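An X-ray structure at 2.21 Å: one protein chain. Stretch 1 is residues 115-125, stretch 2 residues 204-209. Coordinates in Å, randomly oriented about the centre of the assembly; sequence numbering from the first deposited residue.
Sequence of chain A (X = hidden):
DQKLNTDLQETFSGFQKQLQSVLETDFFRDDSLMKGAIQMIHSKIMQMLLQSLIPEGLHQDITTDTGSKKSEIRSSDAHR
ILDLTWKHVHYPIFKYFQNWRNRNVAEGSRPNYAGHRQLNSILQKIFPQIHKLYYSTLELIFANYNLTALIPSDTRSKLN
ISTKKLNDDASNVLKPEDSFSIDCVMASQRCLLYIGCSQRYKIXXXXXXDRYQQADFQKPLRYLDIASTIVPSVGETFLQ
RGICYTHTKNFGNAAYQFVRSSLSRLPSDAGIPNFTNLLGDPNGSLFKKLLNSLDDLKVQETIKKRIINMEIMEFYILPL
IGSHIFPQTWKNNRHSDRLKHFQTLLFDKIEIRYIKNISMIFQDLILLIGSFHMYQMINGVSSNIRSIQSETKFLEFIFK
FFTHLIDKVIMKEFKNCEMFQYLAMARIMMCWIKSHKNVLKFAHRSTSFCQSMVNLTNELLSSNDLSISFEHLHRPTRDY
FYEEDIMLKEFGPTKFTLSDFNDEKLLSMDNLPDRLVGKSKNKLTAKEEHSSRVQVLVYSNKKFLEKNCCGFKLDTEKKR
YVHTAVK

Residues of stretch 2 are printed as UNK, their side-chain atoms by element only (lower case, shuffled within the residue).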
ATOM      1  N   GLY A 115     -28.364   0.998  25.041  1.00137.32           N
ATOM      2  CA  GLY A 115     -26.977   0.599  25.009  1.00130.64           C
ATOM      3  C   GLY A 115     -26.043   1.511  24.230  1.00121.10           C
ATOM      4  O   GLY A 115     -24.967   1.871  24.711  1.00118.43           O
ATOM      5  N   HIS A 116     -26.466   1.881  23.025  1.00115.04           N
ATOM      6  CA  HIS A 116     -25.673   2.703  22.112  1.00107.77           C
ATOM      7  C   HIS A 116     -25.221   4.005  22.769  1.00107.91           C
ATOM      8  O   HIS A 116     -24.027   4.220  22.971  1.00101.75           O
ATOM      9  CB  HIS A 116     -26.497   3.027  20.866  1.00105.38           C
ATOM     10  CG  HIS A 116     -25.749   3.804  19.829  1.00107.05           C
ATOM     11  ND1 HIS A 116     -24.853   3.217  18.961  1.00106.61           N
ATOM     12  CD2 HIS A 116     -25.768   5.122  19.514  1.00108.19           C
ATOM     13  CE1 HIS A 116     -24.352   4.137  18.157  1.00105.60           C
ATOM     14  NE2 HIS A 116     -24.891   5.303  18.472  1.00106.83           N
ATOM     15  N   ARG A 117     -26.181   4.857  23.116  1.00111.87           N
ATOM     16  CA  ARG A 117     -25.881   6.187  23.639  1.00114.00           C
ATOM     17  C   ARG A 117     -25.189   6.169  25.001  1.00112.54           C
ATOM     18  O   ARG A 117     -24.431   7.082  25.322  1.00111.10           O
ATOM     19  CB  ARG A 117     -27.165   7.014  23.728  1.00121.72           C
ATOM     20  CG  ARG A 117     -27.796   7.315  22.379  1.00127.07           C
ATOM     21  CD  ARG A 117     -29.074   8.125  22.534  1.00136.03           C
ATOM     22  NE  ARG A 117     -29.685   8.437  21.243  1.00140.39           N
ATOM     23  CZ  ARG A 117     -30.827   9.103  21.095  1.00144.16           C
ATOM     24  NH1 ARG A 117     -31.494   9.532  22.160  1.00146.17           N
ATOM     25  NH2 ARG A 117     -31.303   9.340  19.880  1.00144.04           N
ATOM     26  N   GLN A 118     -25.448   5.142  25.801  1.00120.32           N
ATOM     27  CA  GLN A 118     -24.855   5.071  27.131  1.00122.50           C
ATOM     28  C   GLN A 118     -23.355   4.808  27.059  1.00120.63           C
ATOM     29  O   GLN A 118     -22.561   5.502  27.697  1.00127.21           O
ATOM     30  CB  GLN A 118     -25.530   3.990  27.972  1.00131.23           C
ATOM     31  CG  GLN A 118     -24.999   3.905  29.390  1.00140.91           C
ATOM     32  CD  GLN A 118     -25.808   2.966  30.257  1.00152.74           C
ATOM     33  OE1 GLN A 118     -26.698   2.269  29.770  1.00156.18           O
ATOM     34  NE2 GLN A 118     -25.507   2.946  31.552  1.00157.93           N
ATOM     35  N   LEU A 119     -22.965   3.805  26.282  1.00110.81           N
ATOM     36  CA  LEU A 119     -21.555   3.466  26.166  1.00102.33           C
ATOM     37  C   LEU A 119     -20.845   4.430  25.216  1.00 87.29           C
ATOM     38  O   LEU A 119     -19.632   4.586  25.272  1.00 73.66           O
ATOM     39  CB  LEU A 119     -21.378   2.023  25.701  1.00100.60           C
ATOM     40  CG  LEU A 119     -19.922   1.604  25.483  1.00 97.75           C
ATOM     41  CD1 LEU A 119     -19.121   1.661  26.786  1.00 98.04           C
ATOM     42  CD2 LEU A 119     -19.842   0.227  24.828  1.00 90.84           C
ATOM     43  N   ASN A 120     -21.607   5.089  24.352  1.00 88.11           N
ATOM     44  CA  ASN A 120     -21.062   6.199  23.584  1.00 86.60           C
ATOM     45  C   ASN A 120     -20.828   7.421  24.468  1.00 91.20           C
ATOM     46  O   ASN A 120     -20.053   8.308  24.123  1.00 91.64           O
ATOM     47  CB  ASN A 120     -21.986   6.568  22.425  1.00 88.71           C
ATOM     48  CG  ASN A 120     -21.575   5.910  21.129  1.00 87.06           C
ATOM     49  OD1 ASN A 120     -20.423   5.519  20.963  1.00 94.01           O
ATOM     50  ND2 ASN A 120     -22.511   5.790  20.198  1.00 83.52           N
ATOM     51  N   SER A 121     -21.500   7.466  25.611  1.00 92.25           N
ATOM     52  CA  SER A 121     -21.333   8.587  26.523  1.00 94.01           C
ATOM     53  C   SER A 121     -20.050   8.449  27.331  1.00 95.86           C
ATOM     54  O   SER A 121     -19.292   9.411  27.462  1.00100.63           O
ATOM     55  CB  SER A 121     -22.530   8.712  27.460  1.00 88.42           C
ATOM     56  OG  SER A 121     -22.321   9.771  28.378  1.00 92.33           O
ATOM     57  N   ILE A 122     -19.807   7.257  27.869  1.00 93.96           N
ATOM     58  CA  ILE A 122     -18.580   7.002  28.618  1.00 93.43           C
ATOM     59  C   ILE A 122     -17.363   7.030  27.688  1.00 95.52           C
ATOM     60  O   ILE A 122     -16.257   7.377  28.108  1.00 97.81           O
ATOM     61  CB  ILE A 122     -18.641   5.649  29.375  1.00101.15           C
ATOM     62  CG1 ILE A 122     -19.707   5.679  30.476  1.00102.35           C
ATOM     63  CG2 ILE A 122     -17.293   5.290  29.959  1.00100.59           C
ATOM     64  CD1 ILE A 122     -20.011   4.317  31.084  1.00107.65           C
ATOM     65  N   LEU A 123     -17.572   6.687  26.420  1.00 90.10           N
ATOM     66  CA  LEU A 123     -16.487   6.707  25.447  1.00 90.97           C
ATOM     67  C   LEU A 123     -15.995   8.127  25.220  1.00 91.54           C
ATOM     68  O   LEU A 123     -14.791   8.376  25.128  1.00 87.84           O
ATOM     69  CB  LEU A 123     -16.929   6.099  24.116  1.00 85.93           C
ATOM     70  CG  LEU A 123     -15.913   6.283  22.986  1.00 84.47           C
ATOM     71  CD1 LEU A 123     -14.633   5.519  23.292  1.00 85.18           C
ATOM     72  CD2 LEU A 123     -16.486   5.865  21.641  1.00 82.23           C
ATOM     73  N   GLN A 124     -16.937   9.058  25.138  1.00 93.19           N
ATOM     74  CA  GLN A 124     -16.608  10.447  24.861  1.00 95.28           C
ATOM     75  C   GLN A 124     -16.004  11.121  26.085  1.00 92.25           C
ATOM     76  O   GLN A 124     -15.509  12.243  26.000  1.00 95.66           O
ATOM     77  CB  GLN A 124     -17.848  11.200  24.384  1.00107.96           C
ATOM     78  CG  GLN A 124     -18.328  10.760  23.006  1.00116.00           C
ATOM     79  CD  GLN A 124     -19.690  11.325  22.637  1.00124.77           C
ATOM     80  OE1 GLN A 124     -20.441  11.795  23.497  1.00126.42           O
ATOM     81  NE2 GLN A 124     -20.015  11.278  21.347  1.00126.06           N
ATOM     82  N   LYS A 125     -16.044  10.431  27.222  1.00 91.12           N
ATOM     83  CA  LYS A 125     -15.348  10.887  28.421  1.00 92.00           C
ATOM     84  C   LYS A 125     -13.861  10.553  28.334  1.00 96.46           C
ATOM     85  O   LYS A 125     -13.020  11.259  28.892  1.00101.90           O
ATOM     86  CB  LYS A 125     -15.941  10.249  29.681  1.00 90.96           C
ATOM     87  CG  LYS A 125     -17.402  10.567  29.947  1.00 95.49           C
ATOM     88  CD  LYS A 125     -17.846   9.978  31.283  1.00 98.67           C
ATOM     89  CE  LYS A 125     -19.322  10.216  31.543  1.00101.13           C
ATOM     90  NZ  LYS A 125     -19.730   9.648  32.856  1.00105.05           N
ATOM     91  N   UNK A 204     -16.611   3.723  14.444  1.00 65.96           N
ATOM     92  CA  UNK A 204     -17.378   2.491  14.577  1.00 68.94           C
ATOM     93  C   UNK A 204     -18.367   2.556  15.751  1.00 75.64           C
ATOM     94  O   UNK A 204     -19.532   2.172  15.615  1.00 72.09           O
ATOM     95  c   UNK A 204     -14.457   0.229  13.547  1.00 81.61           C
ATOM     96  c   UNK A 204     -16.437   1.286  14.739  1.00 70.33           C
ATOM     97  c   UNK A 204     -17.206   0.050  15.192  1.00 68.07           C
ATOM     98  c   UNK A 204     -15.722   1.022  13.413  1.00 75.13           C
ATOM     99  N   UNK A 205     -17.934   3.059  16.885  1.00 79.23           N
ATOM    100  CA  UNK A 205     -18.832   3.143  18.007  1.00 83.21           C
ATOM    101  C   UNK A 205     -19.904   4.196  17.768  1.00 86.13           C
ATOM    102  O   UNK A 205     -21.049   3.994  18.088  1.00 83.62           O
ATOM    103  c   UNK A 205     -18.047   3.445  19.267  1.00 82.33           C
ATOM    104  c   UNK A 205     -15.980  -0.064  19.438  1.00 79.19           C
ATOM    105  s   UNK A 205     -17.332   0.924  20.007  1.00 84.16           S
ATOM    106  c   UNK A 205     -16.850   2.546  19.456  1.00 79.24           C
ATOM    107  N   UNK A 206     -19.513   5.314  17.184  1.00 89.63           N
ATOM    108  CA  UNK A 206     -20.440   6.410  16.939  1.00 89.26           C
ATOM    109  C   UNK A 206     -21.469   6.086  15.862  1.00 96.33           C
ATOM    110  O   UNK A 206     -22.388   6.871  15.617  1.00101.74           O
ATOM    111  c   UNK A 206     -18.976   8.361  17.693  1.00 82.14           C
ATOM    112  o   UNK A 206     -18.288  10.587  18.156  1.00 89.28           O
ATOM    113  o   UNK A 206     -18.078   9.865  16.093  1.00 89.53           O
ATOM    114  c   UNK A 206     -18.402   9.699  17.287  1.00 85.97           C
ATOM    115  c   UNK A 206     -19.673   7.671  16.544  1.00 82.93           C
ATOM    116  N   UNK A 207     -21.317   4.933  15.219  1.00 94.75           N
ATOM    117  CA  UNK A 207     -22.235   4.538  14.155  1.00 92.43           C
ATOM    118  C   UNK A 207     -23.388   3.676  14.666  1.00 91.86           C
ATOM    119  O   UNK A 207     -23.201   2.817  15.531  1.00 89.47           O
ATOM    120  n   UNK A 207     -22.121   4.016  10.621  1.00 83.22           N
ATOM    121  c   UNK A 207     -20.962   5.711  11.370  1.00 85.12           C
ATOM    122  c   UNK A 207     -21.493   4.519  11.737  1.00 83.05           C
ATOM    123  c   UNK A 207     -21.480   3.801  13.049  1.00 81.96           C
ATOM    124  n   UNK A 207     -21.274   5.898  10.045  1.00 85.05           N
ATOM    125  c   UNK A 207     -21.974   4.864   9.615  1.00 84.46           C
ATOM    126  N   UNK A 208     -24.564   3.886  14.125  1.00 96.56           N
ATOM    127  CA  UNK A 208     -25.688   3.106  14.560  1.00103.82           C
ATOM    128  C   UNK A 208     -25.693   1.755  13.897  1.00106.19           C
ATOM    129  O   UNK A 208     -25.849   0.743  14.559  1.00108.28           O
ATOM    130  c   UNK A 208     -28.053   3.190  12.146  1.00 98.46           C
ATOM    131  c   UNK A 208     -26.970   3.840  14.228  1.00104.63           C
ATOM    132  c   UNK A 208     -27.493   5.602  12.588  1.00102.19           C
ATOM    133  c   UNK A 208     -27.065   4.160  12.758  1.00 99.28           C
ATOM    134  N   UNK A 209     -25.514   1.738  12.587  1.00104.94           N
ATOM    135  CA  UNK A 209     -25.528   0.484  11.845  1.00105.20           C
ATOM    136  C   UNK A 209     -24.125   0.073  11.422  1.00101.29           C
ATOM    137  O   UNK A 209     -23.153   0.791  11.665  1.00 95.90           O
ATOM    138  c   UNK A 209     -26.424   0.601  10.611  1.00110.03           C
ATOM    139  o   UNK A 209     -26.411  -0.599   9.855  1.00111.18           O
TER

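Position 204 carries four side-chain carbons and no heteroatom. The chain forks at its first carbon, one arm being a single carbon and the other two carbons long, which is the beta-branched pattern of isoleucine. This side chain is out of reach of stretch 1, so the identification rests on shape alone: I204.

At position 205 the side chain is unbranched and runs through two carbons, a sulfur and a terminal carbon. Its first carbon lies against stretch 1, with L123 CD2 3.7 Å from the CB of position 205, while the end of the side chain leads away. The same position also presents its backbone carbonyl: N120 ND2 donates a hydrogen bond to the O of position 205 at 3.1 Å, with an angle of 150° at the hydrogen. A thioether of this length is methionine, M205. The chi1 and chi2 angles are both m and chi3 is t.

Three carbons make up the chain at position 206, and the third bears two oxygens, one of which lies 3.7 Å from Q124 NE2. Because the elements distinguish oxygen from nitrogen, this is a carboxylate rather than an amide, and the length makes it glutamate. The CA-to-CB bond of E206 points away from stretch 1, yet the extended chain, with chi2 t, still brings E206 OE2 near the amide of Q124. At this distance the pair is a proximity only.

Position 207 has one carbon leading to a five-membered ring of three carbons and two nitrogens. The CA-to-CB bond points away from stretch 1, and the CB of position 207 is 5.9 Å from H116 CE1; the backbone makes the approach instead, placing the O of position 207 3.2 Å from H116 CE1, at the edge of the H116 ring. The five-membered ring is an imidazole, and the residue is histidine, H207.

Position 208 has four side-chain carbons, forked at the second. The CA-to-CB bond points sideways and the end of the side chain leads away; the closest atom to H116 is in the backbone, the CA of position 208 lying 4.0 Å from H116 CE1. The fork defines leucine, L208.

The side chain at position 209 is one carbon followed by one oxygen, and it touches nothing on stretch 1. It is a serine, S209.

The contact is small, burying 288 Å² over both sides, and joins side chains of a helix largely to the backbone of the other segment. H116, N120 and L123 occupy successive turns of stretch 1, so they can line a single side of it. The t rotamer of H116 carries its imidazole to the backbone carbonyls of M205 and H207, with M205 O 3.3 Å from H116 CE1. One turn on, the N120 amide supplies the directional element through its hydrogen bond to M205 O. L123 then packs its methyl CD2 on M205 CB, adding an apolar contact beside the polar one.

Stretch 2, residues 204-209: IMEHLS
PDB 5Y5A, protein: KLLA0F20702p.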